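Side-chain contacts in VIN1 (Oscarella pearsei, PDB 6BFI), which binds actin filaments and may play a role in cell-cell adhesion in a sponge: residues A[303-308]-A[365-370]; A[369-374]-A[421-426]; A[415-420]-A[443-448]; A[494-499]-A[542-547]. One frame throughout, in Å; residues are numbered along the deposited sequence.

Contact 1. Residues A[303-308]-A[365-370]; sequences RRVAAL and RKALAE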
loop_
_atom_site.group_PDB
_atom_site.type_symbol
_atom_site.label_atom_id
_atom_site.label_comp_id
_atom_site.label_asym_id
_atom_site.label_seq_id
_atom_site.Cartn_x
_atom_site.Cartn_y
_atom_site.Cartn_z
ATOM N N ARG A 303 5.867 -25.170 5.600
ATOM C CA ARG A 303 5.377 -25.793 6.827
ATOM C C ARG A 303 4.580 -24.808 7.674
ATOM O O ARG A 303 3.606 -25.202 8.332
ATOM C CB ARG A 303 6.547 -26.375 7.620
ATOM C CG ARG A 303 7.326 -27.432 6.849
ATOM C CD ARG A 303 8.504 -27.982 7.635
ATOM N NE ARG A 303 9.254 -28.955 6.843
ATOM C CZ ARG A 303 10.377 -29.546 7.241
ATOM N NH1 ARG A 303 10.893 -29.270 8.431
ATOM N NH2 ARG A 303 10.985 -30.416 6.445
ATOM N N ARG A 304 4.973 -23.531 7.665
ATOM C CA ARG A 304 4.204 -22.511 8.369
ATOM C C ARG A 304 2.786 -22.424 7.825
ATOM O O ARG A 304 1.820 -22.356 8.593
ATOM C CB ARG A 304 4.899 -21.153 8.258
ATOM C CG ARG A 304 4.304 -20.078 9.152
ATOM C CD ARG A 304 4.724 -18.682 8.710
ATOM N NE ARG A 304 3.815 -18.128 7.709
ATOM C CZ ARG A 304 2.755 -17.379 7.998
ATOM N NH1 ARG A 304 2.468 -17.089 9.261
ATOM N NH2 ARG A 304 1.979 -16.917 7.025
ATOM N N VAL A 305 2.641 -22.424 6.497
ATOM C CA VAL A 305 1.304 -22.431 5.912
ATOM C C VAL A 305 0.599 -23.754 6.194
ATOM O O VAL A 305 -0.625 -23.787 6.378
ATOM C CB VAL A 305 1.383 -22.137 4.402
ATOM C CG1 VAL A 305 0.005 -22.212 3.764
ATOM C CG2 VAL A 305 2.006 -20.767 4.165
ATOM N N ALA A 306 1.350 -24.858 6.250
ATOM C CA ALA A 306 0.742 -26.151 6.550
ATOM C C ALA A 306 0.096 -26.155 7.931
ATOM O O ALA A 306 -0.973 -26.747 8.124
ATOM C CB ALA A 306 1.787 -27.263 6.446
ATOM N N ALA A 307 0.727 -25.494 8.905
ATOM C CA ALA A 307 0.155 -25.450 10.245
ATOM C C ALA A 307 -1.153 -24.668 10.299
ATOM O O ALA A 307 -1.906 -24.813 11.268
ATOM C CB ALA A 307 1.162 -24.854 11.229
ATOM N N LEU A 308 -1.445 -23.855 9.282
ATOM C CA LEU A 308 -2.662 -23.054 9.232
ATOM C C LEU A 308 -3.614 -23.510 8.131
ATOM O O LEU A 308 -4.499 -22.748 7.729
ATOM C CB LEU A 308 -2.316 -21.576 9.042
ATOM C CG LEU A 308 -1.484 -20.915 10.140
ATOM C CD1 LEU A 308 -1.103 -19.495 9.744
ATOM C CD2 LEU A 308 -2.239 -20.925 11.458
ATOM N N ARG A 365 -0.455 -21.571 -2.521
ATOM C CA ARG A 365 -1.567 -20.795 -3.063
ATOM C C ARG A 365 -2.884 -21.554 -2.942
ATOM O O ARG A 365 -3.922 -20.964 -2.612
ATOM C CB ARG A 365 -1.288 -20.427 -4.520
ATOM C CG ARG A 365 -0.197 -19.390 -4.689
ATOM C CD ARG A 365 -0.308 -18.689 -6.029
ATOM N NE ARG A 365 0.097 -19.551 -7.133
ATOM C CZ ARG A 365 1.333 -19.607 -7.617
ATOM N NH1 ARG A 365 2.286 -18.848 -7.090
ATOM N NH2 ARG A 365 1.618 -20.419 -8.625
ATOM N N LYS A 366 -2.861 -22.865 -3.194
ATOM C CA LYS A 366 -4.082 -23.658 -3.082
ATOM C C LYS A 366 -4.579 -23.702 -1.642
ATOM O O LYS A 366 -5.791 -23.669 -1.397
ATOM C CB LYS A 366 -3.838 -25.070 -3.618
ATOM C CG LYS A 366 -5.111 -25.868 -3.868
ATOM C CD LYS A 366 -4.858 -27.023 -4.832
ATOM C CE LYS A 366 -6.163 -27.582 -5.385
ATOM N NZ LYS A 366 -5.941 -28.545 -6.504
ATOM N N ALA A 367 -3.661 -23.764 -0.676
ATOM C CA ALA A 367 -4.065 -23.787 0.725
ATOM C C ALA A 367 -4.702 -22.466 1.132
ATOM O O ALA A 367 -5.719 -22.454 1.840
ATOM C CB ALA A 367 -2.866 -24.107 1.616
ATOM N N LEU A 368 -4.127 -21.344 0.692
ATOM C CA LEU A 368 -4.739 -20.053 1.000
ATOM C C LEU A 368 -6.112 -19.924 0.350
ATOM O O LEU A 368 -7.071 -19.463 0.987
ATOM C CB LEU A 368 -3.823 -18.910 0.561
ATOM C CG LEU A 368 -2.890 -18.367 1.645
ATOM C CD1 LEU A 368 -1.966 -19.457 2.168
ATOM C CD2 LEU A 368 -2.094 -17.179 1.121
ATOM N N ALA A 369 -6.230 -20.337 -0.915
ATOM C CA ALA A 369 -7.532 -20.318 -1.574
ATOM C C ALA A 369 -8.532 -21.219 -0.863
ATOM O O ALA A 369 -9.737 -20.942 -0.876
ATOM C CB ALA A 369 -7.390 -20.732 -3.038
ATOM N N GLU A 370 -8.056 -22.296 -0.231
ATOM C CA GLU A 370 -8.954 -23.175 0.509
ATOM C C GLU A 370 -9.419 -22.520 1.804
ATOM O O GLU A 370 -10.605 -22.593 2.154
ATOM C CB GLU A 370 -8.264 -24.509 0.793
ATOM C CG GLU A 370 -9.222 -25.673 0.977
ATOM C CD GLU A 370 -8.530 -26.932 1.462
ATOM O OE1 GLU A 370 -7.519 -26.813 2.186
ATOM O OE2 GLU A 370 -8.998 -28.039 1.122
#
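Val305 lays its CG1 methyl against two consecutive residues of the facing helix, Ala367 and Leu368. The closer touch is Val305 CG1 to Leu368 CD1, at 3.7 Å. Ala367 CB, a single methyl, lies 4.1 Å from the same Val305 CG1. CG1 stands anti to the backbone N (chi1 177°), and this first torsion carries it to segment 365-370. Leu368 starts from a less direct position: its CB does not point at helix 289-306, and its CD1 methyl covers the remaining distance. The two branched side chains cross at about a right angle and touch through one methyl each. The small residue suits position 367, because there the backbones come closest, Val305 CA to Ala367 CA being 7.6 Å.

This is apolar packing between the last turn of helix 289-306 and the later part of helix 344-375, in a largely helical vinculin-family protein. Other helices close round it. Val305 also touches Ser427 of helix 399-427, and Leu368 meets Ile494 in the link before helix 496-519. Arg303 turns elsewhere, to Asp323 and Asp326, while Glu370 takes a hydrogen bond from Thr314; these two charged groups find partners outside the two segments. What remains between the segments is three buried aliphatic side chains, touching through methyls alone. Between these two segments the fit therefore rests on shape and on the exclusion of water; a directional bond comes just beyond them, from Arg371 NH1 to Leu308 O.

Contact 2. Residues A[369-374]-A[421-426]; sequences AERVAT and AELVAS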
loop_
_atom_site.group_PDB
_atom_site.type_symbol
_atom_site.label_atom_id
_atom_site.label_comp_id
_atom_site.label_asym_id
_atom_site.label_seq_id
_atom_site.Cartn_x
_atom_site.Cartn_y
_atom_site.Cartn_z
ATOM N N ALA A 369 -6.230 -20.337 -0.915
ATOM C CA ALA A 369 -7.532 -20.318 -1.574
ATOM C C ALA A 369 -8.532 -21.219 -0.863
ATOM O O ALA A 369 -9.737 -20.942 -0.876
ATOM C CB ALA A 369 -7.390 -20.732 -3.038
ATOM N N GLU A 370 -8.056 -22.296 -0.231
ATOM C CA GLU A 370 -8.954 -23.175 0.509
ATOM C C GLU A 370 -9.419 -22.520 1.804
ATOM O O GLU A 370 -10.605 -22.593 2.154
ATOM C CB GLU A 370 -8.264 -24.509 0.793
ATOM C CG GLU A 370 -9.222 -25.673 0.977
ATOM C CD GLU A 370 -8.530 -26.932 1.462
ATOM O OE1 GLU A 370 -7.519 -26.813 2.186
ATOM O OE2 GLU A 370 -8.998 -28.039 1.122
ATOM N N ARG A 371 -8.499 -21.875 2.529
ATOM C CA ARG A 371 -8.892 -21.110 3.710
ATOM C C ARG A 371 -9.938 -20.063 3.358
ATOM O O ARG A 371 -10.919 -19.883 4.090
ATOM C CB ARG A 371 -7.670 -20.447 4.344
ATOM C CG ARG A 371 -6.943 -21.313 5.363
ATOM C CD ARG A 371 -7.719 -21.417 6.669
ATOM N NE ARG A 371 -7.822 -20.130 7.351
ATOM C CZ ARG A 371 -6.932 -19.669 8.225
ATOM N NH1 ARG A 371 -5.862 -20.394 8.530
ATOM N NH2 ARG A 371 -7.109 -18.482 8.795
ATOM N N VAL A 372 -9.753 -19.366 2.235
ATOM C CA VAL A 372 -10.738 -18.370 1.827
ATOM C C VAL A 372 -12.063 -19.038 1.474
ATOM O O VAL A 372 -13.138 -18.556 1.854
ATOM C CB VAL A 372 -10.195 -17.527 0.663
ATOM C CG1 VAL A 372 -11.269 -16.593 0.132
ATOM C CG2 VAL A 372 -8.982 -16.745 1.122
ATOM N N ALA A 373 -12.011 -20.161 0.751
ATOM C CA ALA A 373 -13.237 -20.863 0.386
ATOM C C ALA A 373 -14.012 -21.328 1.613
ATOM O O ALA A 373 -15.245 -21.405 1.575
ATOM C CB ALA A 373 -12.918 -22.052 -0.517
ATOM N N THR A 374 -13.315 -21.635 2.708
ATOM C CA THR A 374 -13.999 -22.115 3.903
ATOM C C THR A 374 -14.521 -20.964 4.755
ATOM O O THR A 374 -15.681 -20.973 5.185
ATOM C CB THR A 374 -13.060 -22.994 4.727
ATOM O OG1 THR A 374 -12.645 -24.118 3.940
ATOM C CG2 THR A 374 -13.765 -23.491 5.984
ATOM N N ALA A 421 -7.536 -13.068 6.657
ATOM C CA ALA A 421 -6.984 -11.893 5.990
ATOM C C ALA A 421 -5.511 -11.709 6.335
ATOM O O ALA A 421 -4.699 -11.369 5.465
ATOM C CB ALA A 421 -7.787 -10.648 6.364
ATOM N N GLU A 422 -5.141 -11.952 7.597
ATOM C CA GLU A 422 -3.740 -11.834 7.988
ATOM C C GLU A 422 -2.878 -12.880 7.289
ATOM O O GLU A 422 -1.755 -12.579 6.861
ATOM C CB GLU A 422 -3.605 -11.954 9.506
ATOM C CG GLU A 422 -2.165 -12.008 9.994
ATOM C CD GLU A 422 -1.380 -10.759 9.638
ATOM O OE1 GLU A 422 -1.939 -9.649 9.767
ATOM O OE2 GLU A 422 -0.206 -10.889 9.223
ATOM N N LEU A 423 -3.383 -14.111 7.166
ATOM C CA LEU A 423 -2.632 -15.156 6.476
ATOM C C LEU A 423 -2.408 -14.791 5.016
ATOM O O LEU A 423 -1.296 -14.924 4.494
ATOM C CB LEU A 423 -3.363 -16.496 6.584
ATOM C CG LEU A 423 -2.734 -17.650 5.799
ATOM C CD1 LEU A 423 -1.349 -17.975 6.336
ATOM C CD2 LEU A 423 -3.619 -18.884 5.826
ATOM N N VAL A 424 -3.461 -14.329 4.339
ATOM C CA VAL A 424 -3.329 -13.913 2.945
ATOM C C VAL A 424 -2.326 -12.773 2.823
ATOM O O VAL A 424 -1.492 -12.755 1.909
ATOM C CB VAL A 424 -4.706 -13.525 2.374
ATOM C CG1 VAL A 424 -4.549 -12.711 1.103
ATOM C CG2 VAL A 424 -5.532 -14.771 2.110
ATOM N N ALA A 425 -2.381 -11.815 3.750
ATOM C CA ALA A 425 -1.450 -10.694 3.708
ATOM C C ALA A 425 -0.015 -11.143 3.948
ATOM O O ALA A 425 0.925 -10.504 3.460
ATOM C CB ALA A 425 -1.857 -9.638 4.739
ATOM N N SER A 426 0.178 -12.237 4.686
ATOM C CA SER A 426 1.523 -12.695 5.014
ATOM C C SER A 426 2.089 -13.701 4.019
ATOM O O SER A 426 3.312 -13.868 3.968
ATOM C CB SER A 426 1.546 -13.319 6.412
ATOM O OG SER A 426 1.443 -12.326 7.415
#
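Arg371 points its CB toward helix 399-427, and its CG lies 4.1 Å from Leu423 CD2. Beyond CG the chain bends twice (chi2 -74°, chi3 -65°), folding the guanidinium back so that the same leucine methyl meets both the root and the head of the side chain. NE turns to Asp375 in a salt bridge. CZ then comes within 4.2 Å of Leu423 CD2, and NH1 ends nearer, 3.8 Å from that methyl. Leu423 CD2 therefore sits over one face of the guanidinium, displaced toward its rim, and leaves the N-H groups to other partners: NH1 bonds to the carbonyl O of Leu308, and NH2 to Thr420 OG1. Salt bridge and hydrogen bonds fix the rotation of the buried guanidinium, with the leucine methyl over one face. Asp375 probably also eases the approach of Arg416, whose charge lies close to that of Arg371.

One residue on, the contact is purely aliphatic. Val372 CG2 and Val424 CG2 meet at 4.1 Å, the two side chains crossing at about a right angle; beta-branched valines present a methyl close to each helix without a long reach. This pair lies deep among the helices of the vinculin fold: Val372 also packs on Val490 and Phe499, of helices 466-493 and 496-519, Val424 on Leu438 of helix 432-449, and both valines touch Ile494 in the link between helices 466-493 and 496-519.

Contact 3. Residues A[415-420]-A[443-448]; sequences ARLADT and AKLRDI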
loop_
_atom_site.group_PDB
_atom_site.type_symbol
_atom_site.label_atom_id
_atom_site.label_comp_id
_atom_site.label_asym_id
_atom_site.label_seq_id
_atom_site.Cartn_x
_atom_site.Cartn_y
_atom_site.Cartn_z
ATOM N N ALA A 415 -13.396 -13.208 14.092
ATOM C CA ALA A 415 -11.993 -13.471 14.395
ATOM C C ALA A 415 -11.356 -14.335 13.313
ATOM O O ALA A 415 -10.210 -14.096 12.908
ATOM C CB ALA A 415 -11.860 -14.140 15.763
ATOM N N ARG A 416 -12.093 -15.335 12.818
ATOM C CA ARG A 416 -11.560 -16.188 11.761
ATOM C C ARG A 416 -11.374 -15.412 10.463
ATOM O O ARG A 416 -10.380 -15.615 9.750
ATOM C CB ARG A 416 -12.479 -17.388 11.542
ATOM C CG ARG A 416 -11.962 -18.383 10.522
ATOM C CD ARG A 416 -10.664 -19.024 10.982
ATOM N NE ARG A 416 -10.309 -20.166 10.148
ATOM C CZ ARG A 416 -9.358 -21.045 10.446
ATOM N NH1 ARG A 416 -8.659 -20.917 11.565
ATOM N NH2 ARG A 416 -9.114 -22.059 9.628
ATOM N N LEU A 417 -12.319 -14.526 10.133
ATOM C CA LEU A 417 -12.161 -13.692 8.944
ATOM C C LEU A 417 -10.889 -12.859 9.027
ATOM O O LEU A 417 -10.101 -12.809 8.072
ATOM C CB LEU A 417 -13.378 -12.784 8.763
ATOM C CG LEU A 417 -14.711 -13.449 8.434
ATOM C CD1 LEU A 417 -15.780 -12.387 8.216
ATOM C CD2 LEU A 417 -14.578 -14.354 7.215
ATOM N N ALA A 418 -10.668 -12.199 10.167
ATOM C CA ALA A 418 -9.484 -11.351 10.296
ATOM C C ALA A 418 -8.201 -12.175 10.271
ATOM O O ALA A 418 -7.197 -11.752 9.684
ATOM C CB ALA A 418 -9.571 -10.519 11.575
ATOM N N ASP A 419 -8.216 -13.356 10.898
ATOM C CA ASP A 419 -7.045 -14.228 10.857
ATOM C C ASP A 419 -6.723 -14.651 9.430
ATOM O O ASP A 419 -5.559 -14.628 9.014
ATOM C CB ASP A 419 -7.267 -15.456 11.741
ATOM C CG ASP A 419 -7.083 -15.154 13.215
ATOM O OD1 ASP A 419 -7.136 -13.964 13.591
ATOM O OD2 ASP A 419 -6.885 -16.108 13.998
ATOM N N THR A 420 -7.746 -15.035 8.664
ATOM C CA THR A 420 -7.521 -15.432 7.278
ATOM C C THR A 420 -6.988 -14.269 6.452
ATOM O O THR A 420 -6.074 -14.445 5.636
ATOM C CB THR A 420 -8.814 -15.982 6.677
ATOM O OG1 THR A 420 -9.112 -17.247 7.280
ATOM C CG2 THR A 420 -8.678 -16.166 5.172
ATOM N N ALA A 443 -7.779 -4.886 10.846
ATOM C CA ALA A 443 -7.807 -4.214 12.143
ATOM C C ALA A 443 -9.095 -3.417 12.320
ATOM O O ALA A 443 -9.669 -3.380 13.418
ATOM C CB ALA A 443 -6.586 -3.308 12.294
ATOM N N LYS A 444 -9.567 -2.780 11.245
ATOM C CA LYS A 444 -10.860 -2.108 11.294
ATOM C C LYS A 444 -11.986 -3.099 11.557
ATOM O O LYS A 444 -12.899 -2.818 12.345
ATOM C CB LYS A 444 -11.103 -1.345 9.992
ATOM C CG LYS A 444 -12.571 -1.110 9.681
ATOM C CD LYS A 444 -12.765 -0.039 8.621
ATOM C CE LYS A 444 -14.239 0.122 8.283
ATOM N NZ LYS A 444 -14.510 1.340 7.472
ATOM N N LEU A 445 -11.932 -4.272 10.918
ATOM C CA LEU A 445 -12.983 -5.265 11.124
ATOM C C LEU A 445 -13.039 -5.724 12.577
ATOM O O LEU A 445 -14.127 -5.838 13.157
ATOM C CB LEU A 445 -12.777 -6.458 10.194
ATOM C CG LEU A 445 -13.868 -7.528 10.270
ATOM C CD1 LEU A 445 -15.220 -6.934 9.917
ATOM C CD2 LEU A 445 -13.542 -8.707 9.359
ATOM N N ARG A 446 -11.881 -5.996 13.185
ATOM C CA ARG A 446 -11.866 -6.348 14.603
ATOM C C ARG A 446 -12.437 -5.215 15.450
ATOM O O ARG A 446 -13.297 -5.436 16.322
ATOM C CB ARG A 446 -10.440 -6.681 15.047
ATOM C CG ARG A 446 -9.814 -7.884 14.354
ATOM C CD ARG A 446 -8.446 -8.194 14.947
ATOM N NE ARG A 446 -7.972 -9.530 14.597
ATOM C CZ ARG A 446 -7.021 -9.777 13.703
ATOM N NH1 ARG A 446 -6.429 -8.776 13.063
ATOM N NH2 ARG A 446 -6.659 -11.027 13.450
ATOM N N ASP A 447 -11.981 -3.985 15.186
ATOM C CA ASP A 447 -12.398 -2.843 15.992
ATOM C C ASP A 447 -13.912 -2.660 15.960
ATOM O O ASP A 447 -14.549 -2.519 17.011
ATOM C CB ASP A 447 -11.688 -1.577 15.511
ATOM C CG ASP A 447 -12.042 -0.362 16.344
ATOM O OD1 ASP A 447 -11.564 -0.272 17.496
ATOM O OD2 ASP A 447 -12.793 0.502 15.847
ATOM N N ILE A 448 -14.508 -2.665 14.765
ATOM C CA ILE A 448 -15.958 -2.514 14.680
ATOM C C ILE A 448 -16.659 -3.755 15.216
ATOM O O ILE A 448 -17.799 -3.678 15.692
ATOM C CB ILE A 448 -16.393 -2.192 13.237
ATOM C CG1 ILE A 448 -17.885 -1.848 13.189
ATOM C CG2 ILE A 448 -16.098 -3.358 12.307
ATOM C CD1 ILE A 448 -18.302 -0.776 14.183
#
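Asp419 OD1 receives a hydrogen bond from Arg446 NH2 at 3.0 Å, the charged part of this contact and a salt bridge. The bond is somewhat bent, with an N-H...O angle of 133°, although OD1 lies in the guanidinium plane, at its edge. The carboxylate plane is turned 54° from that of the guanidinium, so the two groups join through one oxygen and one nitrogen and do not pair side by side. Arg446 spans the gap with its chain extended from CG to NE, and its aliphatic CG and then its guanidinium lie against Ala418. Ala418 CB sits above the centre of one guanidinium face, 3.4 Å from CZ. Alanine suits this place, where the backbones come close, Ala418 CA and Arg446 CA being 7.0 Å apart.

Helices 399-427 and 432-449 follow each other through a short turn and form an antiparallel helical hairpin within the helix-rich vinculin fold; the axes of the two segments approach to 9.5 Å at an angle of 166°. The exposed salt bridge lies along one margin of the hairpin, whereas leucines occupy the buried side. There Leu445, with CG anti to its own N, brings CD2 to 4.1 Å from Leu417 CB. Leu445 packs further on Trp479, Ala483 and Met486 of helix 466-493, while Leu417 rests on Phe376 and Val379.

Contact 4. Residues A[494-499]-A[542-547]; sequences IDSLEF and IQVAKV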
loop_
_atom_site.group_PDB
_atom_site.type_symbol
_atom_site.label_atom_id
_atom_site.label_comp_id
_atom_site.label_asym_id
_atom_site.label_seq_id
_atom_site.Cartn_x
_atom_site.Cartn_y
_atom_site.Cartn_z
ATOM N N ILE A 494 -5.930 -13.415 -3.689
ATOM C CA ILE A 494 -5.950 -14.864 -3.853
ATOM C C ILE A 494 -5.919 -15.248 -5.326
ATOM O O ILE A 494 -6.504 -14.570 -6.182
ATOM C CB ILE A 494 -7.184 -15.442 -3.137
ATOM C CG1 ILE A 494 -6.878 -15.658 -1.655
ATOM C CG2 ILE A 494 -7.666 -16.731 -3.787
ATOM C CD1 ILE A 494 -5.671 -16.529 -1.416
ATOM N N ASP A 495 -5.203 -16.334 -5.627
ATOM C CA ASP A 495 -5.212 -16.913 -6.966
ATOM C C ASP A 495 -6.604 -17.434 -7.289
ATOM O O ASP A 495 -7.100 -18.358 -6.635
ATOM C CB ASP A 495 -4.180 -18.038 -7.058
ATOM C CG ASP A 495 -3.873 -18.445 -8.492
ATOM O OD1 ASP A 495 -4.656 -18.099 -9.404
ATOM O OD2 ASP A 495 -2.844 -19.120 -8.706
ATOM N N SER A 496 -7.233 -16.845 -8.306
ATOM C CA SER A 496 -8.648 -17.102 -8.545
ATOM C C SER A 496 -8.879 -18.487 -9.137
ATOM O O SER A 496 -9.884 -19.135 -8.825
ATOM C CB SER A 496 -9.225 -16.025 -9.455
ATOM O OG SER A 496 -9.187 -14.762 -8.811
ATOM N N LEU A 497 -7.969 -18.953 -9.999
ATOM C CA LEU A 497 -8.119 -20.285 -10.578
ATOM C C LEU A 497 -8.128 -21.358 -9.498
ATOM O O LEU A 497 -8.909 -22.316 -9.567
ATOM C CB LEU A 497 -7.000 -20.545 -11.587
ATOM C CG LEU A 497 -6.914 -21.952 -12.189
ATOM C CD1 LEU A 497 -8.245 -22.371 -12.802
ATOM C CD2 LEU A 497 -5.806 -22.016 -13.226
ATOM N N GLU A 498 -7.271 -21.211 -8.485
ATOM C CA GLU A 498 -7.283 -22.156 -7.375
ATOM C C GLU A 498 -8.595 -22.084 -6.604
ATOM O O GLU A 498 -9.125 -23.115 -6.172
ATOM C CB GLU A 498 -6.096 -21.899 -6.445
ATOM C CG GLU A 498 -4.747 -22.276 -7.033
ATOM C CD GLU A 498 -4.615 -23.763 -7.317
ATOM O OE1 GLU A 498 -5.428 -24.556 -6.799
ATOM O OE2 GLU A 498 -3.691 -24.143 -8.065
ATOM N N PHE A 499 -9.138 -20.873 -6.422
ATOM C CA PHE A 499 -10.441 -20.745 -5.775
ATOM C C PHE A 499 -11.518 -21.466 -6.574
ATOM O O PHE A 499 -12.392 -22.125 -5.998
ATOM C CB PHE A 499 -10.805 -19.267 -5.594
ATOM C CG PHE A 499 -12.055 -19.040 -4.778
ATOM C CD1 PHE A 499 -13.308 -19.065 -5.375
ATOM C CD2 PHE A 499 -11.975 -18.796 -3.416
ATOM C CE1 PHE A 499 -14.455 -18.862 -4.629
ATOM C CE2 PHE A 499 -13.121 -18.587 -2.660
ATOM C CZ PHE A 499 -14.361 -18.619 -3.268
ATOM N N ILE A 542 -19.520 -16.680 -7.977
ATOM C CA ILE A 542 -19.971 -15.514 -8.734
ATOM C C ILE A 542 -19.180 -14.276 -8.330
ATOM O O ILE A 542 -18.702 -13.518 -9.183
ATOM C CB ILE A 542 -21.483 -15.295 -8.537
ATOM C CG1 ILE A 542 -22.272 -16.524 -8.986
ATOM C CG2 ILE A 542 -21.942 -14.055 -9.290
ATOM C CD1 ILE A 542 -22.215 -16.769 -10.465
ATOM N N GLN A 543 -19.032 -14.051 -7.022
ATOM C CA GLN A 543 -18.351 -12.849 -6.548
ATOM C C GLN A 543 -16.883 -12.845 -6.956
ATOM O O GLN A 543 -16.369 -11.837 -7.458
ATOM C CB GLN A 543 -18.484 -12.730 -5.031
ATOM C CG GLN A 543 -19.908 -12.573 -4.539
ATOM C CD GLN A 543 -19.985 -12.494 -3.030
ATOM O OE1 GLN A 543 -18.999 -12.171 -2.363
ATOM N NE2 GLN A 543 -21.156 -12.797 -2.479
ATOM N N VAL A 544 -16.186 -13.963 -6.741
ATOM C CA VAL A 544 -14.779 -14.031 -7.127
ATOM C C VAL A 544 -14.633 -13.829 -8.630
ATOM O O VAL A 544 -13.706 -13.153 -9.093
ATOM C CB VAL A 544 -14.157 -15.358 -6.658
ATOM C CG1 VAL A 544 -12.739 -15.497 -7.187
ATOM C CG2 VAL A 544 -14.167 -15.425 -5.141
ATOM N N ALA A 545 -15.560 -14.385 -9.415
ATOM C CA ALA A 545 -15.548 -14.127 -10.851
ATOM C C ALA A 545 -15.754 -12.648 -11.155
ATOM O O ALA A 545 -15.175 -12.123 -12.112
ATOM C CB ALA A 545 -16.615 -14.969 -11.550
ATOM N N LYS A 546 -16.566 -11.960 -10.349
ATOM C CA LYS A 546 -16.771 -10.527 -10.539
ATOM C C LYS A 546 -15.483 -9.752 -10.285
ATOM O O LYS A 546 -15.112 -8.863 -11.063
ATOM C CB LYS A 546 -17.894 -10.039 -9.621
ATOM C CG LYS A 546 -17.916 -8.538 -9.367
ATOM C CD LYS A 546 -18.331 -7.756 -10.602
ATOM C CE LYS A 546 -18.573 -6.293 -10.259
ATOM N NZ LYS A 546 -18.899 -5.471 -11.458
ATOM N N VAL A 547 -14.781 -10.082 -9.196
ATOM C CA VAL A 547 -13.506 -9.428 -8.912
ATOM C C VAL A 547 -12.503 -9.697 -10.029
ATOM O O VAL A 547 -11.788 -8.789 -10.471
ATOM C CB VAL A 547 -12.966 -9.881 -7.542
ATOM C CG1 VAL A 547 -11.481 -9.562 -7.418
ATOM C CG2 VAL A 547 -13.747 -9.215 -6.422
#
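Phe499 and Val544 join the two arms of a helical hairpin, in which the first turn of helix 496-519 packs on the later part of helix 524-550. The chief interaction is CH-pi. Val544 CG2 stands 3.7 Å from the centroid of the Phe499 ring and 20° off its normal, over the face but shifted toward the rim, so that CE1 is the nearest ring atom at 3.5 Å. The ring reaches this methyl because CG of Phe499 is anti to its backbone N (chi1 -173°). Replacing Phe499 with an alanine would probably strip Val544 CG2 of its aromatic cover, open a gap between the arms and take away the packing of the ring on Val372 and Ala373 of helix 344-375.

Van der Waals packing adds the other valine branch: Val544 CG1 lies 4.0 Å from Ser496 OG and equally far from Phe499 CD1. Serine is small enough to suit this close point, where Ser496 CA and Val544 CA are 7.0 Å apart.

The polar bonds lie within the first arm, at the start of its helix. Asp495 is the N-cap: its backbone O accepts from Phe499 N, and its side-chain OD1 takes a weak capping bond from Leu497 N at 3.5 Å.

From the N terminus, contact 1 opens on helix 289-306 and closes on helix 344-375. Contact 2 starts where contact 1 ends, sharing Ala369 and Glu370, and carries the chain on to helix 399-427. Before it closes, residues 415-420 have already opened contact 3, so these two cross along the sequence; contact 3 closes the short hairpin to helix 432-449. Contact 4 follows in series, closing the hairpin of helices 496-519 and 524-550. In space contact 2 touches all three others: contact 1 through Leu308, contact 3 through Thr420 and contact 4 through Ile494. Contacts 1 and 4 also touch directly, through Leu368 and Ile494, whereas contact 3 touches neither of them.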